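Local coordinates for uncharacterized protein (Gallus gallus, PDB 3WXB), which reduces carbonyl compounds with NAD(P)H as an NADPH-binding short-chain dehydrogenase/reductase found in chicken fatty liver, at residues Val136-Thr139 with Asn140-Pro144; Glu249-Gly252 with Gly253-Lys256. All blocks are in the same frame, centred on the assembly; numbering follows the deposited sequence.

Contact 1 (Val136-Thr139 with Asn140-Pro144)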
loop_
_atom_site.group_PDB
_atom_site.type_symbol
_atom_site.label_atom_id
_atom_site.label_comp_id
_atom_site.label_asym_id
_atom_site.label_seq_id
_atom_site.Cartn_x
_atom_site.Cartn_y
_atom_site.Cartn_z
ATOM N N VAL A 136 1.723 -10.209 5.129
ATOM C CA VAL A 136 2.139 -8.938 5.758
ATOM C C VAL A 136 1.094 -7.890 5.389
ATOM O O VAL A 136 0.669 -7.094 6.227
ATOM C CB VAL A 136 3.585 -8.498 5.308
ATOM C CG1 VAL A 136 3.982 -7.092 5.917
ATOM C CG2 VAL A 136 4.666 -9.533 5.799
ATOM N N TYR A 137 0.602 -7.954 4.160
ATOM C CA TYR A 137 -0.532 -7.109 3.737
ATOM C C TYR A 137 -1.832 -7.345 4.507
ATOM O O TYR A 137 -2.546 -6.388 4.932
ATOM C CB TYR A 137 -0.836 -7.310 2.281
ATOM C CG TYR A 137 -1.737 -6.256 1.660
ATOM C CD1 TYR A 137 -3.033 -6.580 1.205
ATOM C CD2 TYR A 137 -1.284 -4.913 1.532
ATOM C CE1 TYR A 137 -3.870 -5.616 0.617
ATOM C CE2 TYR A 137 -2.076 -3.950 0.942
ATOM C CZ TYR A 137 -3.361 -4.288 0.502
ATOM O OH TYR A 137 -4.115 -3.327 -0.076
ATOM N N THR A 138 -2.192 -8.618 4.658
ATOM C CA THR A 138 -3.400 -8.822 5.412
ATOM C C THR A 138 -3.320 -8.355 6.872
ATOM O O THR A 138 -4.270 -7.800 7.380
ATOM C CB THR A 138 -4.168 -10.190 5.184
ATOM O OG1 THR A 138 -4.354 -10.890 6.410
ATOM C CG2 THR A 138 -3.668 -10.958 4.084
ATOM N N THR A 139 -2.200 -8.566 7.529
ATOM C CA THR A 139 -2.008 -8.099 8.915
ATOM C C THR A 139 -1.883 -6.531 9.037
ATOM O O THR A 139 -2.464 -5.902 9.946
ATOM C CB THR A 139 -0.696 -8.656 9.487
ATOM O OG1 THR A 139 -0.730 -10.097 9.427
ATOM C CG2 THR A 139 -0.480 -8.226 10.935
ATOM N N ASN A 140 -1.093 -5.946 8.144
ATOM C CA ASN A 140 -0.760 -4.508 8.247
ATOM C C ASN A 140 -1.746 -3.585 7.611
ATOM O O ASN A 140 -1.807 -2.381 7.932
ATOM C CB ASN A 140 0.656 -4.259 7.684
ATOM C CG ASN A 140 1.739 -4.834 8.573
ATOM O OD1 ASN A 140 1.448 -5.466 9.618
ATOM N ND2 ASN A 140 2.999 -4.617 8.201
ATOM N N THR A 141 -2.495 -4.089 6.656
ATOM C CA THR A 141 -3.344 -3.205 5.851
ATOM C C THR A 141 -4.769 -3.623 5.865
ATOM O O THR A 141 -5.654 -2.812 6.154
ATOM C CB THR A 141 -2.870 -3.118 4.353
ATOM O OG1 THR A 141 -1.453 -2.906 4.299
ATOM C CG2 THR A 141 -3.619 -1.988 3.615
ATOM N N ILE A 142 -5.040 -4.902 5.566
ATOM C CA ILE A 142 -6.448 -5.311 5.522
ATOM C C ILE A 142 -7.063 -5.331 6.948
ATOM O O ILE A 142 -8.204 -4.909 7.123
ATOM C CB ILE A 142 -6.644 -6.731 4.838
ATOM C CG1 ILE A 142 -6.134 -6.706 3.387
ATOM C CG2 ILE A 142 -8.135 -7.191 4.928
ATOM C CD1 ILE A 142 -6.197 -8.142 2.601
ATOM N N ALA A 143 -6.331 -5.821 7.936
ATOM C CA ALA A 143 -6.881 -5.901 9.291
ATOM C C ALA A 143 -7.263 -4.467 9.819
ATOM O O ALA A 143 -8.317 -4.305 10.413
ATOM C CB ALA A 143 -5.907 -6.509 10.203
ATOM N N PRO A 144 -6.406 -3.440 9.588
ATOM C CA PRO A 144 -6.886 -2.091 10.060
ATOM C C PRO A 144 -8.130 -1.685 9.371
ATOM O O PRO A 144 -8.991 -1.114 10.031
ATOM C CB PRO A 144 -5.705 -1.153 9.700
ATOM C CG PRO A 144 -4.536 -2.074 10.019
ATOM C CD PRO A 144 -4.961 -3.390 9.334
#

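Contact 2 (Glu249-Gly252 with Gly253-Lys256)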
loop_
_atom_site.group_PDB
_atom_site.type_symbol
_atom_site.label_atom_id
_atom_site.label_comp_id
_atom_site.label_asym_id
_atom_site.label_seq_id
_atom_site.Cartn_x
_atom_site.Cartn_y
_atom_site.Cartn_z
ATOM N N GLU A 249 9.173 7.168 25.121
ATOM C CA GLU A 249 9.390 8.409 24.360
ATOM C C GLU A 249 8.471 8.450 23.138
ATOM O O GLU A 249 7.843 9.464 22.829
ATOM C CB GLU A 249 10.842 8.481 23.896
ATOM C CG GLU A 249 11.881 8.839 25.005
ATOM C CD GLU A 249 13.319 8.634 24.550
ATOM O OE1 GLU A 249 13.594 7.850 23.599
ATOM O OE2 GLU A 249 14.214 9.257 25.153
ATOM N N SER A 250 8.389 7.306 22.439
ATOM C CA SER A 250 7.594 7.212 21.216
ATOM C C SER A 250 6.132 7.379 21.605
ATOM O O SER A 250 5.435 8.209 21.033
ATOM C CB SER A 250 7.839 5.849 20.505
ATOM O OG SER A 250 6.768 5.586 19.594
ATOM N N VAL A 251 5.618 6.573 22.537
ATOM C CA VAL A 251 4.218 6.748 22.863
ATOM C C VAL A 251 3.839 8.021 23.602
ATOM O O VAL A 251 2.760 8.508 23.383
ATOM C CB VAL A 251 3.410 5.488 23.362
ATOM C CG1 VAL A 251 4.073 4.115 23.076
ATOM C CG2 VAL A 251 2.720 5.678 24.657
ATOM N N GLY A 252 4.713 8.520 24.477
ATOM C CA GLY A 252 4.449 9.820 25.175
ATOM C C GLY A 252 4.351 10.893 24.112
ATOM O O GLY A 252 3.451 11.719 24.155
ATOM N N GLY A 253 5.243 10.844 23.116
ATOM C CA GLY A 253 5.186 11.764 21.983
ATOM C C GLY A 253 3.896 11.634 21.182
ATOM O O GLY A 253 3.206 12.655 20.934
ATOM N N MET A 254 3.553 10.396 20.742
ATOM C CA MET A 254 2.334 10.205 19.967
ATOM C C MET A 254 1.066 10.700 20.656
ATOM O O MET A 254 0.114 11.172 20.013
ATOM C CB MET A 254 2.163 8.718 19.499
ATOM C CG MET A 254 3.220 8.366 18.341
ATOM S SD MET A 254 2.885 6.689 17.751
ATOM C CE MET A 254 3.558 5.723 19.141
ATOM N N LEU A 255 1.005 10.520 21.960
ATOM C CA LEU A 255 -0.190 10.913 22.648
ATOM C C LEU A 255 -0.255 12.464 22.714
ATOM O O LEU A 255 -1.331 13.025 22.624
ATOM C CB LEU A 255 -0.203 10.261 24.067
ATOM C CG LEU A 255 -0.599 8.770 24.126
ATOM C CD1 LEU A 255 -1.854 8.436 23.350
ATOM C CD2 LEU A 255 0.454 8.028 23.424
ATOM N N LYS A 256 0.885 13.134 22.875
ATOM C CA LYS A 256 0.897 14.632 22.801
ATOM C C LYS A 256 0.428 15.109 21.410
ATOM O O LYS A 256 -0.490 15.963 21.271
ATOM C CB LYS A 256 2.301 15.140 23.156
ATOM C CG LYS A 256 2.435 15.330 24.731
ATOM C CD LYS A 256 3.753 15.177 25.404
ATOM C CE LYS A 256 4.967 15.444 24.613
ATOM N NZ LYS A 256 6.071 15.042 25.583
#

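Contact 1 (Val136-Thr139 with Asn140-Pro144)
Over one face of the Tyr137 ring lies Thr141, whose CB stands 3.9 Å from the ring centroid, toward the rim, in a CH-pi contact. Ile142 comes at the same ring obliquely, with its CG1 3.7 Å from Tyr137 CE1, while its CD1 also reaches Thr138 CB. Tyr137 swings into this position with CG anti to the backbone N (chi1 -165°), and its ring also stacks on Tyr137 of the second subunit. The other flat group, the Asn140 amide, runs alongside Val136, with ND2 3.5 Å from Val136 CG1. All this sits in helix 130-160, one of the two long helices through which SDR enzymes commonly dimerise, and Asn140 probably corresponds to the asparagine of the Asn-Ser-Tyr-Lys tetrad of classical SDRs; its ND2 is held by Ile119 O and Ser201 OG. Replacing Tyr137 with alanine would probably leave Thr141 CB without its CH-pi partner and the second subunit's Tyr137 without its stack. The backbone widens here into a pi-type turn: Tyr137 O accepts both Thr141 N (2.9 Å) and Ile142 N (3.0 Å), the latter in the carbonyl plane and the straighter of the two. One residue on, Ala143 N bonds to Thr138 O, again five residues back.

Contact 2 (Glu249-Gly252 with Gly253-Lys256)
Ser250 and Met254, one turn apart, meet on the buried side of helix 247-260, where the methionine CE comes within 3.2 Å of Ser250 OG. The thioether chain is extended at first and then bends at chi3 (-75°), which carries its methyl back along the helix toward the serine. That hydroxyl is bonded to Pro228 O, so the methyl packs against an oxygen already engaged. Beside this pair, Val251 and Leu255 run side by side in the same direction, with CG2 of Val251 against CD2 of Leu255; the modelled place of that leucine methyl is doubtful in detail. Met254 and Leu255 both rest on Phe42 of helix 37-47, so the tight side joins two neighbouring helices of the Rossmann fold. The other side is far thinner. Gly252 brings no side chain to it, and Lys256 merely trails its CD 3.7 Å from Gly252 O. Glu249 stands exposed, its OE1 accepting from Thr246 N much as the acid of a capping box does. Regular backbone bonds run beneath both sides, Met254 N to Ser250 O (2.9 Å) being nearly straight at 169°, and Lys256 N to Gly252 O longer at 3.2 Å. The chemistry is thus two-sided: apolar carbons and one satisfied hydroxyl face inward, whereas the charged groups of Glu249 and Lys256 belong to the outer side.

Overall arrangement
Contacts 1 and 2 lie on opposite sides of the chain's centre, their own centres 24 Å apart and their nearest atoms about 14 Å apart, so they do not touch. As in other SDR enzymes, their two helices probably flank opposite faces of the parallel Rossmann sheet. The cofactor relates them unequally. Thr139 of contact 1 belongs to the NADPH pocket, its side chain about 4 Å from the cofactor, whereas Met254 of contact 2 stays about 7 Å away and approaches it through Ile38, an NADPH-binding residue. Contact 1 also reaches the second subunit; no other protein chain of the assembly touches contact 2.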